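Local coordinates for Emp47p (form2) (Saccharomyces cerevisiae, PDB 2A6Z), which serves as a calcium-independent lectin-type cargo receptor, involved in the secretion of glycoproteins and required for Emp46p to leave the endoplasmic reticulum, at residues A[26-31]-A[49-54]; A[69-74]-A[207-212]. All blocks are in the same frame, centred on the assembly; numbering follows the deposited sequence.

The two contacts illustrate how a legume-lectin-like beta sandwich is assembled from pairings of very different sequence range. Following the chain from the N terminus, interaction 1 comes first: the edge strand 26-30 is joined to strand 48-58 after a 17-residue excursion that itself supplies strands 33-35 and 38-40 to the other sheet. Strand 48-58 is followed directly by strand 63-72, whose end opens interaction 2. That contact closes only after 132 further residues, when strand 210-220 returns beside it. The two closures thus run in series, neither nested nor crossed. Each belongs to a different seven-stranded antiparallel sheet; the centres of the two contacts lie about 17 Å apart, and their nearest atoms are about 8 Å apart.

Interaction 1. Residues A[26-31]-A[49-54]; sequences WQTGEQ and GSLWLK
W26 and L53 begin an antiparallel pairing that sets strand 26-30, at one edge of its sheet in the lectin sandwich, against strand 48-58. Q27 with W52 and G29 with S50 are the hydrogen-bonded pairs, and each exchanges two backbone bonds; the shortest is Q27 N to W52 O at 2.8 Å. S50 OG, set between its own backbone N and carbonyl carbon (chi1 63°), donates to E30 OE1 over 2.6 Å and accepts a hydrogen bond from a water that also donates to Q27 O. N100 is a further donor to E30 OE1, while OE2 forms a salt bridge with K96, so both carboxylate oxygens are engaged. Q27 bends at chi2 (65°), turning its NE2 back to T28 O; the bond from Q27 NE2 to T28 O is nearly straight and 2.9 Å long. K54 reaches past W26 O, and its NZ is hydrogen-bonded to N24 O. The indole NE1 of W26 is satisfied by S12 O, and W26 CE3 packs 3.6 Å from L51 CG. Over one face of that indole L53 makes a CH-pi contact, L53 CG lying 3.5 Å from the centroid of the six-membered ring of W26.

Interaction 2. Residues A[69-74]-A[207-212]; sequences FRSVGY and NAESFE
R70 and E212 cross obliquely on one face of an antiparallel pairing in the second sheet of the lectin beta sandwich, where strand 63-72 meets strand 210-220. The guanidinium turns its NE and NH2 side toward a single oxygen, E212 OE1, which lies 2.9 Å from R70 NE and close to the guanidinium plane. The two flat groups are turned 48° apart; NE comes from above the carboxylate plane, and NH2 meets the syn side. R38 forms a second salt bridge to this oxygen, which would be expected to favour the charged carboxylate. E212 OE2 accepts from S210 OG through its anti lone pair at 2.7 Å, and V72 CG2, its side chain lying crosswise to that of E212, comes within 3.5 Å of E212 OE2. On the opposite face S71 OG, anti to its backbone N (chi1 170°), donates to the anti lone pair of E209 OE2 over 2.6 Å. Beyond the strand ends, Y74 and N207 cross at about a right angle, and Y74 OH is hydrogen-bonded to N205 ND2. N207 OD1 accepts from E209 N in an Asx turn, while its ND2 donates to V204 O and N201 O. N207 CB stands over the centre of the Y74 ring, 3.4 Å from the centroid.

Interaction 1. Residues A[26-31]-A[49-54]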
loop_
_atom_site.group_PDB
_atom_site.type_symbol
_atom_site.label_atom_id
_atom_site.label_comp_id
_atom_site.label_asym_id
_atom_site.label_seq_id
_atom_site.Cartn_x
_atom_site.Cartn_y
_atom_site.Cartn_z
ATOM N N TRP A 26 -8.754 10.527 -6.950
ATOM C CA TRP A 26 -7.752 9.478 -7.213
ATOM C C TRP A 26 -7.424 9.407 -8.680
ATOM O O TRP A 26 -8.241 9.748 -9.573
ATOM C CB TRP A 26 -8.297 8.089 -6.812
ATOM C CG TRP A 26 -8.423 7.949 -5.318
ATOM C CD1 TRP A 26 -9.469 8.389 -4.543
ATOM C CD2 TRP A 26 -7.488 7.351 -4.404
ATOM N NE1 TRP A 26 -9.244 8.104 -3.206
ATOM C CE2 TRP A 26 -8.027 7.456 -3.092
ATOM C CE3 TRP A 26 -6.258 6.738 -4.569
ATOM C CZ2 TRP A 26 -7.360 6.963 -1.981
ATOM C CZ3 TRP A 26 -5.581 6.236 -3.464
ATOM C CH2 TRP A 26 -6.127 6.357 -2.173
ATOM N N GLN A 27 -6.204 8.891 -8.974
ATOM C CA GLN A 27 -5.755 8.716 -10.348
ATOM C C GLN A 27 -5.213 7.298 -10.514
ATOM O O GLN A 27 -4.294 6.878 -9.809
ATOM C CB GLN A 27 -4.663 9.766 -10.653
ATOM C CG GLN A 27 -4.121 9.637 -12.116
ATOM C CD GLN A 27 -5.215 9.946 -13.085
ATOM O OE1 GLN A 27 -5.750 11.046 -13.030
ATOM N NE2 GLN A 27 -5.523 8.970 -13.935
ATOM N N THR A 28 -5.749 6.544 -11.460
ATOM C CA THR A 28 -5.183 5.272 -11.870
ATOM C C THR A 28 -4.028 5.495 -12.818
ATOM O O THR A 28 -3.964 6.505 -13.545
ATOM C CB THR A 28 -6.219 4.362 -12.535
ATOM O OG1 THR A 28 -6.881 5.105 -13.603
ATOM C CG2 THR A 28 -7.306 3.873 -11.603
ATOM N N GLY A 29 -3.113 4.522 -12.846
ATOM C CA GLY A 29 -1.984 4.579 -13.759
ATOM C C GLY A 29 -1.721 3.191 -14.322
ATOM O O GLY A 29 -2.129 2.156 -13.775
ATOM N N GLU A 30 -0.947 3.200 -15.383
ATOM C CA GLU A 30 -0.485 1.983 -16.027
ATOM C C GLU A 30 -1.761 1.257 -16.431
ATOM O O GLU A 30 -2.609 1.943 -17.045
ATOM C CB GLU A 30 0.589 1.161 -15.304
ATOM C CG GLU A 30 1.842 1.960 -15.065
ATOM C CD GLU A 30 1.661 3.068 -14.018
ATOM O OE1 GLU A 30 1.079 2.689 -12.981
ATOM O OE2 GLU A 30 2.111 4.187 -14.276
ATOM N N GLN A 31 -1.928 -0.006 -16.124
ATOM C CA GLN A 31 -3.087 -0.746 -16.538
ATOM C C GLN A 31 -4.079 -0.979 -15.421
ATOM O O GLN A 31 -4.954 -1.845 -15.520
ATOM C CB GLN A 31 -2.636 -1.990 -17.291
ATOM C CG GLN A 31 -1.956 -1.681 -18.633
ATOM C CD GLN A 31 -2.854 -1.095 -19.695
ATOM O OE1 GLN A 31 -3.844 -1.721 -20.075
ATOM N NE2 GLN A 31 -2.451 0.109 -20.140
ATOM N N GLY A 49 -0.095 -1.841 -12.283
ATOM C CA GLY A 49 -1.164 -0.860 -12.067
ATOM C C GLY A 49 -0.799 -0.001 -10.872
ATOM O O GLY A 49 -0.120 -0.451 -9.931
ATOM N N SER A 50 -1.289 1.253 -10.877
ATOM C CA SER A 50 -1.119 2.170 -9.762
ATOM C C SER A 50 -2.410 2.909 -9.474
ATOM O O SER A 50 -3.262 3.098 -10.347
ATOM C CB SER A 50 0.025 3.152 -9.991
ATOM O OG SER A 50 -0.264 3.963 -11.109
ATOM N N LEU A 51 -2.510 3.377 -8.245
ATOM C CA LEU A 51 -3.698 4.104 -7.777
ATOM C C LEU A 51 -3.223 5.079 -6.707
ATOM O O LEU A 51 -2.809 4.605 -5.622
ATOM C CB LEU A 51 -4.717 3.135 -7.263
ATOM C CG LEU A 51 -5.973 3.756 -6.613
ATOM C CD1 LEU A 51 -6.781 4.552 -7.627
ATOM C CD2 LEU A 51 -6.801 2.671 -5.950
ATOM N N TRP A 52 -3.200 6.379 -6.973
ATOM C CA TRP A 52 -2.681 7.368 -6.075
ATOM C C TRP A 52 -3.671 8.499 -5.879
ATOM O O TRP A 52 -4.405 8.881 -6.807
ATOM C CB TRP A 52 -1.428 7.994 -6.619
ATOM C CG TRP A 52 -0.196 7.121 -6.740
ATOM C CD1 TRP A 52 0.136 6.324 -7.804
ATOM C CD2 TRP A 52 0.872 6.984 -5.774
ATOM N NE1 TRP A 52 1.348 5.682 -7.552
ATOM C CE2 TRP A 52 1.818 6.082 -6.329
ATOM C CE3 TRP A 52 1.117 7.572 -4.506
ATOM C CZ2 TRP A 52 2.977 5.732 -5.645
ATOM C CZ3 TRP A 52 2.287 7.207 -3.840
ATOM C CH2 TRP A 52 3.192 6.295 -4.418
ATOM N N LEU A 53 -3.637 9.121 -4.708
ATOM C CA LEU A 53 -4.382 10.361 -4.487
ATOM C C LEU A 53 -3.773 11.470 -5.349
ATOM O O LEU A 53 -2.556 11.612 -5.455
ATOM C CB LEU A 53 -4.374 10.734 -2.996
ATOM C CG LEU A 53 -5.445 9.910 -2.237
ATOM C CD1 LEU A 53 -5.053 9.665 -0.791
ATOM C CD2 LEU A 53 -6.804 10.595 -2.314
ATOM N N LYS A 54 -4.688 12.289 -5.946
ATOM C CA LYS A 54 -4.204 13.419 -6.736
ATOM C C LYS A 54 -3.565 14.547 -5.948
ATOM O O LYS A 54 -2.714 15.273 -6.498
ATOM C CB LYS A 54 -5.393 13.990 -7.531
ATOM C CG LYS A 54 -5.826 13.094 -8.657
ATOM C CD LYS A 54 -6.965 13.775 -9.405
ATOM C CE LYS A 54 -7.627 12.921 -10.463
ATOM N NZ LYS A 54 -8.792 13.723 -11.035
HETATM O O HOH W 1 -1.587 6.460 -10.680
#

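Interaction 2. Residues A[69-74]-A[207-212]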
loop_
_atom_site.group_PDB
_atom_site.type_symbol
_atom_site.label_atom_id
_atom_site.label_comp_id
_atom_site.label_asym_id
_atom_site.label_seq_id
_atom_site.Cartn_x
_atom_site.Cartn_y
_atom_site.Cartn_z
ATOM N N PHE A 69 -8.053 -4.845 0.508
ATOM C CA PHE A 69 -7.512 -5.357 -0.773
ATOM C C PHE A 69 -7.620 -6.860 -0.796
ATOM O O PHE A 69 -7.782 -7.513 0.242
ATOM C CB PHE A 69 -6.078 -4.899 -1.026
ATOM C CG PHE A 69 -5.059 -5.799 -0.325
ATOM C CD1 PHE A 69 -4.342 -6.753 -1.055
ATOM C CD2 PHE A 69 -4.843 -5.723 1.052
ATOM C CE1 PHE A 69 -3.465 -7.609 -0.439
ATOM C CE2 PHE A 69 -3.953 -6.574 1.660
ATOM C CZ PHE A 69 -3.246 -7.519 0.933
ATOM N N ARG A 70 -7.435 -7.440 -1.972
ATOM C CA ARG A 70 -7.327 -8.888 -2.053
ATOM C C ARG A 70 -6.407 -9.240 -3.231
ATOM O O ARG A 70 -6.094 -8.425 -4.080
ATOM C CB ARG A 70 -8.686 -9.597 -2.207
ATOM C CG ARG A 70 -9.368 -9.315 -3.562
ATOM C CD ARG A 70 -10.717 -10.020 -3.579
ATOM N NE ARG A 70 -11.282 -9.825 -4.941
ATOM C CZ ARG A 70 -12.423 -10.332 -5.310
ATOM N NH1 ARG A 70 -13.146 -11.041 -4.472
ATOM N NH2 ARG A 70 -12.835 -10.117 -6.560
ATOM N N SER A 71 -6.004 -10.522 -3.188
ATOM C CA SER A 71 -5.335 -11.163 -4.324
ATOM C C SER A 71 -6.132 -12.404 -4.679
ATOM O O SER A 71 -6.378 -13.269 -3.816
ATOM C CB SER A 71 -3.900 -11.592 -3.933
ATOM O OG SER A 71 -3.427 -12.410 -4.998
ATOM N N VAL A 72 -6.510 -12.479 -5.970
ATOM C CA VAL A 72 -7.252 -13.650 -6.452
ATOM C C VAL A 72 -6.585 -14.165 -7.735
ATOM O O VAL A 72 -5.895 -13.437 -8.442
ATOM C CB VAL A 72 -8.762 -13.360 -6.705
ATOM C CG1 VAL A 72 -9.447 -13.106 -5.362
ATOM C CG2 VAL A 72 -8.937 -12.184 -7.642
ATOM N N GLY A 73 -6.861 -15.446 -8.013
ATOM C CA GLY A 73 -6.541 -16.014 -9.323
ATOM C C GLY A 73 -5.253 -16.779 -9.415
ATOM O O GLY A 73 -5.022 -17.378 -10.493
ATOM N N TYR A 74 -4.432 -16.817 -8.356
ATOM C CA TYR A 74 -3.178 -17.534 -8.462
ATOM C C TYR A 74 -2.651 -17.889 -7.049
ATOM O O TYR A 74 -2.669 -17.090 -6.139
ATOM C CB TYR A 74 -2.091 -16.686 -9.138
ATOM C CG TYR A 74 -0.825 -17.459 -9.362
ATOM C CD1 TYR A 74 -0.779 -18.445 -10.347
ATOM C CD2 TYR A 74 0.314 -17.252 -8.594
ATOM C CE1 TYR A 74 0.347 -19.178 -10.576
ATOM C CE2 TYR A 74 1.455 -18.018 -8.842
ATOM C CZ TYR A 74 1.472 -18.971 -9.821
ATOM O OH TYR A 74 2.616 -19.693 -10.033
ATOM N N ASN A 207 1.745 -16.449 -14.521
ATOM C CA ASN A 207 0.641 -16.247 -13.590
ATOM C C ASN A 207 -0.166 -15.008 -13.977
ATOM O O ASN A 207 0.308 -14.059 -14.584
ATOM C CB ASN A 207 1.152 -16.079 -12.110
ATOM C CG ASN A 207 1.687 -14.680 -11.851
ATOM O OD1 ASN A 207 0.908 -13.835 -11.381
ATOM N ND2 ASN A 207 2.956 -14.410 -12.101
ATOM N N ALA A 208 -1.427 -15.030 -13.528
ATOM C CA ALA A 208 -2.335 -13.909 -13.671
ATOM C C ALA A 208 -2.857 -13.447 -12.315
ATOM O O ALA A 208 -4.054 -13.174 -12.146
ATOM C CB ALA A 208 -3.528 -14.250 -14.602
ATOM N N GLU A 209 -1.982 -13.433 -11.301
ATOM C CA GLU A 209 -2.447 -12.964 -9.997
ATOM C C GLU A 209 -3.036 -11.575 -10.137
ATOM O O GLU A 209 -2.445 -10.677 -10.747
ATOM C CB GLU A 209 -1.213 -12.925 -9.043
ATOM C CG GLU A 209 -1.652 -12.641 -7.586
ATOM C CD GLU A 209 -0.590 -12.960 -6.529
ATOM O OE1 GLU A 209 0.593 -13.235 -6.905
ATOM O OE2 GLU A 209 -0.925 -12.886 -5.329
ATOM N N SER A 210 -4.224 -11.434 -9.498
ATOM C CA SER A 210 -4.989 -10.180 -9.638
ATOM C C SER A 210 -5.062 -9.476 -8.295
ATOM O O SER A 210 -5.808 -9.940 -7.409
ATOM C CB SER A 210 -6.387 -10.529 -10.184
ATOM O OG SER A 210 -7.073 -9.315 -10.460
ATOM N N PHE A 211 -4.296 -8.410 -8.155
ATOM C CA PHE A 211 -4.299 -7.576 -6.942
ATOM C C PHE A 211 -5.385 -6.518 -7.112
ATOM O O PHE A 211 -5.395 -5.824 -8.139
ATOM C CB PHE A 211 -2.927 -6.918 -6.756
ATOM C CG PHE A 211 -1.850 -7.885 -6.344
ATOM C CD1 PHE A 211 -1.810 -8.360 -5.038
ATOM C CD2 PHE A 211 -0.918 -8.317 -7.270
ATOM C CE1 PHE A 211 -0.802 -9.235 -4.634
ATOM C CE2 PHE A 211 0.112 -9.162 -6.835
ATOM C CZ PHE A 211 0.157 -9.624 -5.538
ATOM N N GLU A 212 -6.277 -6.425 -6.140
ATOM C CA GLU A 212 -7.529 -5.666 -6.284
ATOM C C GLU A 212 -7.789 -4.835 -5.026
ATOM O O GLU A 212 -7.543 -5.319 -3.904
ATOM C CB GLU A 212 -8.692 -6.599 -6.507
ATOM C CG GLU A 212 -8.421 -7.553 -7.672
ATOM C CD GLU A 212 -9.545 -8.421 -8.101
ATOM O OE1 GLU A 212 -10.585 -8.468 -7.367
ATOM O OE2 GLU A 212 -9.389 -9.044 -9.184
HETATM O O HOH W 2 -3.104 -17.213 -12.623
#